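V-type ATP synthase alpha chain (Nanoarchaeum equitans Kin4-M, PDB 5BN3) forms subunit A of a V-type ATPase, a multidomain chain of the ATP synthase alpha/beta family built around a P-loop nucleotide-binding domain. Local coordinates at residues E141-V146 / Q311-V316; G129-T134 / T365-E370; S218-G223 / R396-L401. All blocks are in the same frame, centred on the assembly; numbering follows the deposited sequence.

Contacts 1 and 2 form one junction, their centres about 8 Å apart: both set the barrel-sandwich region against the nucleotide-binding region. Their strands, 131-137 and 140-145, are neighbours in one antiparallel sheet, where I144 pairs with I132 and G133, and R143 CD packs on I131 CD1 at 3.7 Å. Contact 3 lies within the nucleotide-binding region, its centre about 26 Å and 30 Å from those of contacts 1 and 2. Strand 370-379 connects it to contact 1, lying between strands 218-222 and 314-320. The side chain of P222 is about 10 Å from adenosine-5'-diphosphate; that of Y313 is about 8 Å from a magnesium ion, and V315 belongs to a magnesium site with S372 and T374.

Contact 1 (E141-V146 / Q311-V316); sequences EHRIIV and QGYSVV
R143 meets Q311 with its backbone and side chain, and Y313 with its guanidinium. NH1 donates to the backbone O of Q311 at 2.8 Å, in the guanidinium plane and fairly straight at 162°. One face of the group lies on the Y313 ring, centres 4.2 Å apart and planes 16° from parallel, a cation-pi stack in which NH1 sits above the ring, offset toward its rim, and the Y313 hydroxyl comes over the guanidinium. The phenol then reaches past to the strand: Y313 OH donates to E141 O, with a very short modelled distance of 2.5 Å.

The Q311 side chain, extended beyond CG, brings OE1 to R143 N at 3.0 Å; the N-H comes from above the amide carbonyl plane. I145 crosses the Q311 chain at about a right angle, its CD1 4.1 Å from Q311 CG. R143 is thus gripped at its backbone N-H and at its side-chain end by the same glutamine.

A second shell fixes these groups. E141 has CG anti to its backbone N (chi1 -179°) and a chain extended beyond it. Its OE1 forms a salt bridge of 2.9 Å with R143 NE, in the guanidinium plane, which helps hold the group flat on the tyrosine. H142 turns its ring toward the Q311 amide, with its nitrogens held by E137 and Y307; F140 meets the Y313 ring.

Q311 O lies at the C-terminal end of a helix, where a positive guanidinium would probably be favourable. G312, with positive phi, closes that helix in a Schellman motif before strand 314-320 begins. The edge strand 140-145 of the barrel-sandwich sheet therefore docks on a helix-to-strand connection of the P-loop domain.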
loop_
_atom_site.group_PDB
_atom_site.type_symbol
_atom_site.label_atom_id
_atom_site.label_comp_id
_atom_site.label_asym_id
_atom_site.label_seq_id
_atom_site.Cartn_x
_atom_site.Cartn_y
_atom_site.Cartn_z
ATOM N N GLU A 141 3.958 4.957 -54.774
ATOM C CA GLU A 141 4.081 3.728 -55.550
ATOM C C GLU A 141 3.699 2.510 -54.707
ATOM O O GLU A 141 4.541 1.907 -54.036
ATOM C CB GLU A 141 5.499 3.564 -56.109
ATOM C CG GLU A 141 5.680 2.310 -56.955
ATOM C CD GLU A 141 7.117 2.074 -57.380
ATOM O OE1 GLU A 141 7.736 1.113 -56.877
ATOM O OE2 GLU A 141 7.625 2.839 -58.228
ATOM N N HIS A 142 2.422 2.151 -54.744
ATOM C CA HIS A 142 1.949 0.982 -54.016
ATOM C C HIS A 142 2.367 -0.277 -54.760
ATOM O O HIS A 142 1.996 -0.482 -55.918
ATOM C CB HIS A 142 0.429 1.029 -53.863
ATOM C CG HIS A 142 -0.106 0.088 -52.828
ATOM N ND1 HIS A 142 -1.044 0.474 -51.893
ATOM C CD2 HIS A 142 0.152 -1.217 -52.587
ATOM C CE1 HIS A 142 -1.334 -0.554 -51.119
ATOM N NE2 HIS A 142 -0.626 -1.594 -51.516
ATOM N N ARG A 143 3.148 -1.118 -54.093
ATOM C CA ARG A 143 3.625 -2.349 -54.701
ATOM C C ARG A 143 2.687 -3.510 -54.404
ATOM O O ARG A 143 2.472 -3.876 -53.247
ATOM C CB ARG A 143 5.055 -2.643 -54.241
ATOM C CG ARG A 143 6.055 -1.631 -54.791
ATOM C CD ARG A 143 7.352 -1.595 -54.008
ATOM N NE ARG A 143 8.213 -0.502 -54.459
ATOM C CZ ARG A 143 9.309 -0.094 -53.827
ATOM N NH1 ARG A 143 9.691 -0.683 -52.703
ATOM N NH2 ARG A 143 10.021 0.910 -54.315
ATOM N N ILE A 144 2.112 -4.071 -55.463
ATOM C CA ILE A 144 1.192 -5.190 -55.321
ATOM C C ILE A 144 1.992 -6.466 -55.096
ATOM O O ILE A 144 2.557 -7.032 -56.032
ATOM C CB ILE A 144 0.283 -5.337 -56.556
ATOM C CG1 ILE A 144 -0.346 -3.986 -56.908
ATOM C CG2 ILE A 144 -0.793 -6.389 -56.311
ATOM C CD1 ILE A 144 -1.155 -3.362 -55.774
ATOM N N ILE A 145 2.055 -6.901 -53.842
ATOM C CA ILE A 145 2.767 -8.121 -53.495
ATOM C C ILE A 145 1.780 -9.273 -53.358
ATOM O O ILE A 145 0.763 -9.155 -52.671
ATOM C CB ILE A 145 3.596 -7.955 -52.201
ATOM C CG1 ILE A 145 2.740 -7.363 -51.080
ATOM C CG2 ILE A 145 4.805 -7.061 -52.456
ATOM C CD1 ILE A 145 3.455 -7.299 -49.743
ATOM N N VAL A 146 2.076 -10.377 -54.035
ATOM C CA VAL A 146 1.223 -11.554 -53.975
ATOM C C VAL A 146 1.291 -12.150 -52.575
ATOM O O VAL A 146 2.311 -12.010 -51.895
ATOM C CB VAL A 146 1.635 -12.599 -55.035
ATOM C CG1 VAL A 146 1.527 -12.008 -56.427
ATOM C CG2 VAL A 146 3.046 -13.089 -54.788
ATOM N N GLN A 311 6.669 -4.531 -48.785
ATOM C CA GLN A 311 6.862 -3.939 -50.105
ATOM C C GLN A 311 8.255 -3.332 -50.225
ATOM O O GLN A 311 8.622 -2.807 -51.275
ATOM C CB GLN A 311 5.802 -2.863 -50.377
ATOM C CG GLN A 311 4.368 -3.374 -50.384
ATOM C CD GLN A 311 3.349 -2.263 -50.557
ATOM O OE1 GLN A 311 3.631 -1.233 -51.174
ATOM N NE2 GLN A 311 2.159 -2.464 -50.003
ATOM N N GLY A 312 9.026 -3.401 -49.145
ATOM C CA GLY A 312 10.370 -2.848 -49.143
ATOM C C GLY A 312 10.367 -1.382 -48.762
ATOM O O GLY A 312 11.214 -0.607 -49.211
ATOM N N TYR A 313 9.408 -1.000 -47.926
ATOM C CA TYR A 313 9.297 0.381 -47.475
ATOM C C TYR A 313 9.616 0.510 -45.987
ATOM O O TYR A 313 9.612 -0.476 -45.247
ATOM C CB TYR A 313 7.893 0.927 -47.756
ATOM C CG TYR A 313 7.626 1.252 -49.211
ATOM C CD1 TYR A 313 8.353 2.235 -49.866
ATOM C CD2 TYR A 313 6.627 0.599 -49.916
ATOM C CE1 TYR A 313 8.106 2.545 -51.192
ATOM C CE2 TYR A 313 6.371 0.902 -51.244
ATOM C CZ TYR A 313 7.115 1.876 -51.875
ATOM O OH TYR A 313 6.869 2.188 -53.191
ATOM N N SER A 314 9.901 1.736 -45.556
ATOM C CA SER A 314 10.085 2.023 -44.139
ATOM C C SER A 314 8.772 2.561 -43.585
ATOM O O SER A 314 8.149 3.446 -44.178
ATOM C CB SER A 314 11.212 3.033 -43.924
ATOM O OG SER A 314 10.885 4.294 -44.473
ATOM N N VAL A 315 8.343 2.002 -42.456
ATOM C CA VAL A 315 7.050 2.324 -41.870
ATOM C C VAL A 315 7.235 2.687 -40.399
ATOM O O VAL A 315 8.102 2.131 -39.719
ATOM C CB VAL A 315 6.090 1.115 -41.964
ATOM C CG1 VAL A 315 4.692 1.488 -41.486
ATOM C CG2 VAL A 315 6.030 0.593 -43.383
ATOM N N VAL A 316 6.437 3.636 -39.917
ATOM C CA VAL A 316 6.361 3.901 -38.486
ATOM C C VAL A 316 4.925 3.759 -37.994
ATOM O O VAL A 316 3.990 4.257 -38.623
ATOM C CB VAL A 316 6.944 5.286 -38.103
ATOM C CG1 VAL A 316 6.288 6.388 -38.904
ATOM C CG2 VAL A 316 6.785 5.546 -36.611
#

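Contact 2 (G129-T134 / T365-E370); sequences GDIIGT and TLNDLE
N367 places CG between its backbone N and carbonyl carbon (chi1 55°), and with chi2 at 46° the amide turns ND2 toward G129 and OD1 back into its own loop. That loop is a type I beta turn from T365 to D368 combined with an Asx turn, in which N367 OD1 accepts from L369 N at 3.3 Å. It links strands 361-364 and 370-379 of the nucleotide-binding region, and here it meets the start of strand 131-137 in the barrel-sandwich region.

The polar link is N367 ND2 to G129 O, 2.8 Å long, with the donor nearly in line with the C=O bond. ND2 has a second acceptor in D310 O, so both domains bear on the same amide. G129, at positive phi, brings its CA against L366 CB at 4.1 Å. The D130 carboxylate slides past N367 in the opposite direction, its OD2 taken by the backbone N of K127. I131 CG1 lies over ND2, out of the amide plane, and I131 crosses L369 at about a right angle, I131 CD1 touching L369 CD1 at 3.7 Å.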
loop_
_atom_site.group_PDB
_atom_site.type_symbol
_atom_site.label_atom_id
_atom_site.label_comp_id
_atom_site.label_asym_id
_atom_site.label_seq_id
_atom_site.Cartn_x
_atom_site.Cartn_y
_atom_site.Cartn_z
ATOM N N GLY A 129 5.061 -13.243 -51.845
ATOM C CA GLY A 129 5.627 -11.955 -51.489
ATOM C C GLY A 129 6.237 -11.183 -52.645
ATOM O O GLY A 129 6.694 -10.053 -52.458
ATOM N N ASP A 130 6.250 -11.781 -53.835
ATOM C CA ASP A 130 6.811 -11.119 -55.011
ATOM C C ASP A 130 5.977 -9.915 -55.448
ATOM O O ASP A 130 4.751 -9.921 -55.325
ATOM C CB ASP A 130 6.942 -12.099 -56.181
ATOM C CG ASP A 130 8.122 -13.041 -56.034
ATOM O OD1 ASP A 130 9.044 -12.733 -55.250
ATOM O OD2 ASP A 130 8.131 -14.086 -56.719
ATOM N N ILE A 131 6.648 -8.888 -55.960
ATOM C CA ILE A 131 5.966 -7.729 -56.522
ATOM C C ILE A 131 5.502 -8.043 -57.944
ATOM O O ILE A 131 6.320 -8.191 -58.853
ATOM C CB ILE A 131 6.888 -6.492 -56.541
ATOM C CG1 ILE A 131 7.333 -6.139 -55.119
ATOM C CG2 ILE A 131 6.183 -5.310 -57.181
ATOM C CD1 ILE A 131 8.352 -5.019 -55.058
ATOM N N ILE A 132 4.189 -8.149 -58.131
ATOM C CA ILE A 132 3.625 -8.502 -59.430
ATOM C C ILE A 132 3.375 -7.256 -60.281
ATOM O O ILE A 132 3.241 -7.342 -61.504
ATOM C CB ILE A 132 2.331 -9.339 -59.272
ATOM C CG1 ILE A 132 1.980 -10.059 -60.576
ATOM C CG2 ILE A 132 1.172 -8.474 -58.787
ATOM C CD1 ILE A 132 0.850 -11.046 -60.436
ATOM N N GLY A 133 3.329 -6.099 -59.625
ATOM C CA GLY A 133 3.126 -4.834 -60.311
ATOM C C GLY A 133 2.987 -3.667 -59.349
ATOM O O GLY A 133 3.110 -3.842 -58.137
ATOM N N THR A 134 2.730 -2.475 -59.883
ATOM C CA THR A 134 2.580 -1.283 -59.049
ATOM C C THR A 134 1.293 -0.517 -59.342
ATOM O O THR A 134 0.758 -0.575 -60.450
ATOM C CB THR A 134 3.780 -0.318 -59.187
ATOM O OG1 THR A 134 3.927 0.079 -60.555
ATOM C CG2 THR A 134 5.064 -0.979 -58.713
ATOM N N THR A 365 12.784 -8.768 -46.800
ATOM C CA THR A 365 11.434 -9.192 -47.168
ATOM C C THR A 365 11.441 -10.488 -47.973
ATOM O O THR A 365 12.494 -10.949 -48.406
ATOM C CB THR A 365 10.702 -8.104 -47.975
ATOM O OG1 THR A 365 11.353 -7.921 -49.238
ATOM C CG2 THR A 365 10.699 -6.790 -47.216
ATOM N N LEU A 366 10.259 -11.068 -48.172
ATOM C CA LEU A 366 10.126 -12.290 -48.961
ATOM C C LEU A 366 10.581 -12.078 -50.403
ATOM O O LEU A 366 11.022 -13.019 -51.064
ATOM C CB LEU A 366 8.682 -12.807 -48.927
ATOM C CG LEU A 366 8.185 -13.392 -47.602
ATOM C CD1 LEU A 366 6.787 -13.984 -47.737
ATOM C CD2 LEU A 366 9.155 -14.445 -47.109
ATOM N N ASN A 367 10.481 -10.838 -50.880
ATOM C CA ASN A 367 10.917 -10.490 -52.230
ATOM C C ASN A 367 12.342 -9.932 -52.267
ATOM O O ASN A 367 12.728 -9.259 -53.223
ATOM C CB ASN A 367 9.933 -9.510 -52.887
ATOM C CG ASN A 367 9.702 -8.258 -52.055
ATOM O OD1 ASN A 367 10.643 -7.644 -51.553
ATOM N ND2 ASN A 367 8.439 -7.873 -51.910
ATOM N N ASP A 368 13.102 -10.212 -51.209
ATOM C CA ASP A 368 14.522 -9.853 -51.110
ATOM C C ASP A 368 14.822 -8.353 -51.080
ATOM O O ASP A 368 15.950 -7.937 -51.351
ATOM C CB ASP A 368 15.344 -10.546 -52.205
ATOM C CG ASP A 368 15.377 -12.054 -52.043
ATOM O OD1 ASP A 368 16.102 -12.542 -51.149
ATOM O OD2 ASP A 368 14.689 -12.751 -52.817
ATOM N N LEU A 369 13.824 -7.545 -50.739
ATOM C CA LEU A 369 14.057 -6.124 -50.517
ATOM C C LEU A 369 14.244 -5.875 -49.021
ATOM O O LEU A 369 14.026 -6.772 -48.206
ATOM C CB LEU A 369 12.900 -5.288 -51.072
ATOM C CG LEU A 369 12.693 -5.353 -52.589
ATOM C CD1 LEU A 369 11.404 -4.663 -52.999
ATOM C CD2 LEU A 369 13.873 -4.736 -53.320
ATOM N N GLU A 370 14.669 -4.668 -48.662
ATOM C CA GLU A 370 14.790 -4.297 -47.256
ATOM C C GLU A 370 13.613 -3.416 -46.848
ATOM O O GLU A 370 13.275 -2.453 -47.540
ATOM C CB GLU A 370 16.107 -3.582 -46.999
#

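Contact 3 (S218-G223 / R396-L401)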
loop_
_atom_site.group_PDB
_atom_site.type_symbol
_atom_site.label_atom_id
_atom_site.label_comp_id
_atom_site.label_asym_id
_atom_site.label_seq_id
_atom_site.Cartn_x
_atom_site.Cartn_y
_atom_site.Cartn_z
ATOM N N SER A 218 12.134 0.454 -31.639
ATOM C CA SER A 218 10.907 0.751 -30.914
ATOM C C SER A 218 11.201 1.622 -29.701
ATOM O O SER A 218 12.307 1.590 -29.163
ATOM C CB SER A 218 10.203 -0.538 -30.485
ATOM O OG SER A 218 11.069 -1.367 -29.732
ATOM N N ALA A 219 10.205 2.398 -29.280
ATOM C CA ALA A 219 10.345 3.269 -28.118
ATOM C C ALA A 219 9.038 3.368 -27.351
ATOM O O ALA A 219 7.957 3.237 -27.928
ATOM C CB ALA A 219 10.804 4.652 -28.542
ATOM N N ALA A 220 9.147 3.612 -26.049
ATOM C CA ALA A 220 7.979 3.850 -25.210
ATOM C C ALA A 220 7.912 5.322 -24.810
ATOM O O ALA A 220 8.942 5.939 -24.527
ATOM C CB ALA A 220 8.030 2.972 -23.976
ATOM N N VAL A 221 6.702 5.880 -24.787
ATOM C CA VAL A 221 6.495 7.263 -24.360
ATOM C C VAL A 221 5.479 7.323 -23.221
ATOM O O VAL A 221 4.301 7.594 -23.447
ATOM C CB VAL A 221 6.001 8.162 -25.520
ATOM C CG1 VAL A 221 6.053 9.633 -25.119
ATOM C CG2 VAL A 221 6.832 7.940 -26.772
ATOM N N PRO A 222 5.928 7.045 -21.988
ATOM C CA PRO A 222 5.018 7.145 -20.845
ATOM C C PRO A 222 5.024 8.547 -20.250
ATOM O O PRO A 222 6.049 9.235 -20.294
ATOM C CB PRO A 222 5.611 6.153 -19.843
ATOM C CG PRO A 222 7.081 6.193 -20.124
ATOM C CD PRO A 222 7.221 6.442 -21.614
ATOM N N GLY A 223 3.883 8.960 -19.707
ATOM C CA GLY A 223 3.759 10.253 -19.062
ATOM C C GLY A 223 2.403 10.386 -18.397
ATOM O O GLY A 223 1.466 9.675 -18.752
ATOM N N ARG A 396 10.944 -3.560 -20.933
ATOM C CA ARG A 396 11.749 -4.753 -21.181
ATOM C C ARG A 396 11.544 -5.289 -22.597
ATOM O O ARG A 396 12.094 -6.328 -22.964
ATOM C CB ARG A 396 11.464 -5.828 -20.127
ATOM C CG ARG A 396 11.770 -5.370 -18.705
ATOM C CD ARG A 396 12.099 -6.536 -17.790
ATOM N NE ARG A 396 11.048 -7.550 -17.786
ATOM C CZ ARG A 396 9.945 -7.480 -17.047
ATOM N NH1 ARG A 396 9.741 -6.441 -16.251
ATOM N NH2 ARG A 396 9.045 -8.452 -17.106
ATOM N N LEU A 397 10.775 -4.554 -23.397
ATOM C CA LEU A 397 10.492 -4.957 -24.774
ATOM C C LEU A 397 11.014 -3.965 -25.818
ATOM O O LEU A 397 11.346 -4.357 -26.938
ATOM C CB LEU A 397 8.986 -5.168 -24.972
ATOM C CG LEU A 397 8.319 -6.298 -24.184
ATOM C CD1 LEU A 397 6.803 -6.244 -24.332
ATOM C CD2 LEU A 397 8.845 -7.650 -24.636
ATOM N N VAL A 398 11.097 -2.687 -25.452
ATOM C CA VAL A 398 11.447 -1.643 -26.423
ATOM C C VAL A 398 12.917 -1.225 -26.361
ATOM O O VAL A 398 13.638 -1.597 -25.435
ATOM C CB VAL A 398 10.542 -0.398 -26.280
ATOM C CG1 VAL A 398 9.086 -0.783 -26.473
ATOM C CG2 VAL A 398 10.740 0.257 -24.915
ATOM N N GLY A 399 13.351 -0.448 -27.351
ATOM C CA GLY A 399 14.750 -0.071 -27.472
ATOM C C GLY A 399 15.089 1.288 -26.885
ATOM O O GLY A 399 16.265 1.648 -26.789
ATOM N N ALA A 400 14.068 2.048 -26.495
ATOM C CA ALA A 400 14.285 3.350 -25.866
ATOM C C ALA A 400 13.140 3.778 -24.967
ATOM O O ALA A 400 11.984 3.411 -25.193
ATOM C CB ALA A 400 14.536 4.418 -26.916
ATOM N N LEU A 401 13.478 4.571 -23.954
ATOM C CA LEU A 401 12.486 5.210 -23.100
ATOM C C LEU A 401 12.482 6.710 -23.358
ATOM O O LEU A 401 13.474 7.393 -23.099
ATOM C CB LEU A 401 12.797 4.945 -21.622
ATOM C CG LEU A 401 12.052 5.783 -20.577
ATOM C CD1 LEU A 401 10.558 5.592 -20.723
ATOM C CD2 LEU A 401 12.495 5.434 -19.160
HETATM O O HOH W 1 10.381 -3.858 -29.932
#
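S218 and A220 carry the backbone bonds to the 396-401 segment. A220 N donates to A400 O at 3.0 Å, a straight bond of 166° that makes a single bridge between A220 and L401. G399 N reaches S218 O at 2.9 Å, from above the carbonyl plane, and has a weak second contact with S218 OG. A219 CA also makes a CA-H...O contact with A400 O, 3.4 Å.

A water extends this polar end: S218 OG donates to it at 2.6 Å, and the water donates in turn to L397 O, so the serine hydroxyl is linked through the water to that carbonyl.

Apolar contacts fill in between. V398 CG2 lies against A220 CB at 3.9 Å, while CG1 leans toward S218. A219 CB meets A400 CB. L401 CB points away, yet with CG anti to the backbone N (chi1 167°) and chi2 at 59° the chain comes back to set CD1 on CG and CD of P222, 3.6 Å from CD, crossing the proline at about a right angle.

Helix 389-395 touches A220 and P222 through T394 and T391, and Y297 of a neighbouring subunit bonds G223 O. G223 opens the probable Walker A sequence, whose following residues line the adenosine-5'-diphosphate pocket; strand 218-222 leads into the P-loop, as in P-loop NTPase folds.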